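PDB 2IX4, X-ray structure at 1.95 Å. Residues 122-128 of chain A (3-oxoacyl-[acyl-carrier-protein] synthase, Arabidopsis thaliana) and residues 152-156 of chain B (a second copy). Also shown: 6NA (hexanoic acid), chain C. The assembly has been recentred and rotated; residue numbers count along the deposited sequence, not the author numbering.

Chain A, residues 122-128: GGIGSIC
Chain B (152-156) KILVN

Where two protein segments meet without a direct hydrogen bond, apolar side chains and water can share the work, as in this contact between two copies of a 3-oxoacyl-[acyl-carrier-protein] synthase. The chain A stretch runs as loop from Gly123(A) to Ser126(A), the N-cap residue (chi1 t), and enters a helix at Ile127(A). The chain B stretch, roughly antiparallel, leaves a helix and continues as loop through Leu154(B) (phi/psi -77/126) and Val155(B) (-67/-13). In the closest register CA of Ile124(A) lies 6.5 Å from CA of Leu154(B); the stretches together bury 174 Å².

The side-chain pairs that meet directly are apolar. The CA-to-CB bond of Ile153(B), chi1 p and chi2 t, points toward chain A, and its CD1 lies 4.1 Å from CG2 of Ile124(A) and 4.0 Å from CD1 of Ile127(A), itself m,t. That of Ile124(A), also m,t, runs sideways at phi/psi -123/-29; the residue's CG1 lies 4.0 Å from CD2 of Leu154(B), whose m,t side chain leaves the backbone sideways but ends nearer chain A. All are van der Waals distances.

Water supplies the polar link. The carbonyl O of Gly123(A) accepts from two waters: one, at 2.7 Å, accepts from N of Val155(B) at 2.9 Å; the other, at 2.9 Å, donates to OD1 of Asn156(B) at 2.9 Å. A third donates to O of Ile153(B) at 3.0 Å and, weakly, to O of Ile124(A) at 3.4 Å. The first joins a donor to an acceptor; the others join two acceptors, so each donates twice.

Hexanoic acid extends the apolar patch, its CD 3.7 Å from both Leu154(B) CD2 and Ile124(A) CG1. Its C6 lies 3.6 Å from CA of Gly123(A), where a CB would clash with it. At Gly125(A) (98/-119) a CB would jam against O of Ile124(A), which calls for glycine.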

# COMPACT_ATOMS: atom_id res chain seq x y z
N GLY A 122 1.19 -3.79 5.27
CA GLY A 122 2.09 -4.92 5.13
C GLY A 122 2.81 -4.80 3.80
O GLY A 122 2.27 -4.23 2.85
N GLY A 123 4.03 -5.32 3.74
CA GLY A 123 4.85 -5.18 2.54
C GLY A 123 4.51 -6.15 1.42
O GLY A 123 4.40 -5.75 0.26
N ILE A 124 4.35 -7.43 1.77
CA ILE A 124 4.12 -8.48 0.77
C ILE A 124 2.83 -9.28 1.02
O ILE A 124 2.22 -9.78 0.08
CB ILE A 124 5.31 -9.48 0.65
CG1 ILE A 124 6.65 -8.76 0.84
CG2 ILE A 124 5.28 -10.16 -0.72
CD1 ILE A 124 7.85 -9.70 1.02
N GLY A 125 2.42 -9.40 2.28
CA GLY A 125 1.19 -10.10 2.61
C GLY A 125 1.43 -11.53 3.05
O GLY A 125 2.11 -11.78 4.04
N SER A 126 0.86 -12.47 2.30
CA SER A 126 0.97 -13.89 2.66
C SER A 126 1.33 -14.76 1.45
O SER A 126 0.46 -15.36 0.82
CB SER A 126 -0.33 -14.37 3.32
OG SER A 126 -0.15 -15.64 3.91
N ILE A 127 2.62 -14.82 1.15
CA ILE A 127 3.14 -15.64 0.05
C ILE A 127 2.84 -17.13 0.25
O ILE A 127 2.53 -17.83 -0.71
CB ILE A 127 4.66 -15.41 -0.19
CG1 ILE A 127 4.92 -13.96 -0.63
CG2 ILE A 127 5.20 -16.39 -1.23
CD1 ILE A 127 6.36 -13.66 -1.06
N CYS A 128 2.93 -17.60 1.50
CA CYS A 128 2.70 -19.02 1.80
C CYS A 128 1.28 -19.47 1.47
O CYS A 128 1.06 -20.61 1.05
CB CYS A 128 3.05 -19.34 3.26
SG CYS A 128 2.01 -18.52 4.49
N LYS B 152 9.30 -7.89 -9.01
CA LYS B 152 8.11 -8.01 -9.87
C LYS B 152 6.78 -8.08 -9.11
O LYS B 152 5.75 -7.64 -9.62
CB LYS B 152 8.21 -9.24 -10.78
CG LYS B 152 8.92 -8.99 -12.09
CD LYS B 152 8.90 -10.24 -12.97
CE LYS B 152 7.70 -10.26 -13.90
NZ LYS B 152 7.76 -11.40 -14.87
N ILE B 153 6.80 -8.63 -7.90
CA ILE B 153 5.55 -8.91 -7.18
C ILE B 153 5.16 -7.82 -6.17
O ILE B 153 4.05 -7.86 -5.62
CB ILE B 153 5.58 -10.30 -6.50
CG1 ILE B 153 6.60 -10.35 -5.35
CG2 ILE B 153 5.86 -11.39 -7.53
CD1 ILE B 153 6.42 -11.52 -4.40
N LEU B 154 6.05 -6.86 -5.93
CA LEU B 154 5.83 -5.82 -4.92
C LEU B 154 4.86 -4.74 -5.41
O LEU B 154 5.07 -4.13 -6.47
CB LEU B 154 7.15 -5.19 -4.47
CG LEU B 154 8.15 -6.08 -3.72
CD1 LEU B 154 9.46 -5.35 -3.50
CD2 LEU B 154 7.58 -6.58 -2.39
N VAL B 155 3.82 -4.49 -4.62
CA VAL B 155 2.73 -3.60 -5.03
C VAL B 155 3.12 -2.11 -5.16
O VAL B 155 2.37 -1.33 -5.74
CB VAL B 155 1.47 -3.76 -4.11
CG1 VAL B 155 0.81 -5.11 -4.35
CG2 VAL B 155 1.84 -3.60 -2.65
N ASN B 156 4.29 -1.75 -4.65
CA ASN B 156 4.76 -0.36 -4.69
C ASN B 156 5.65 -0.03 -5.88
O ASN B 156 6.03 1.13 -6.07
CB ASN B 156 5.53 -0.03 -3.40
CG ASN B 156 6.84 -0.79 -3.29
OD1 ASN B 156 6.86 -2.03 -3.24
ND2 ASN B 156 7.96 -0.06 -3.26
CA 6NA C . 12.59 -5.44 0.46
C 6NA C . 12.54 -4.13 1.22
O 6NA C . 12.62 -3.07 0.63
CB 6NA C . 11.21 -5.74 -0.12
CG 6NA C . 10.32 -6.43 0.91
CD 6NA C . 8.94 -5.81 0.95
C6 6NA C . 8.40 -5.79 2.36
O HOH W 1 3.73 -6.29 -2.34
O HOH W 2 5.70 -3.50 -1.03
O HOH W 3 2.74 -8.68 -3.05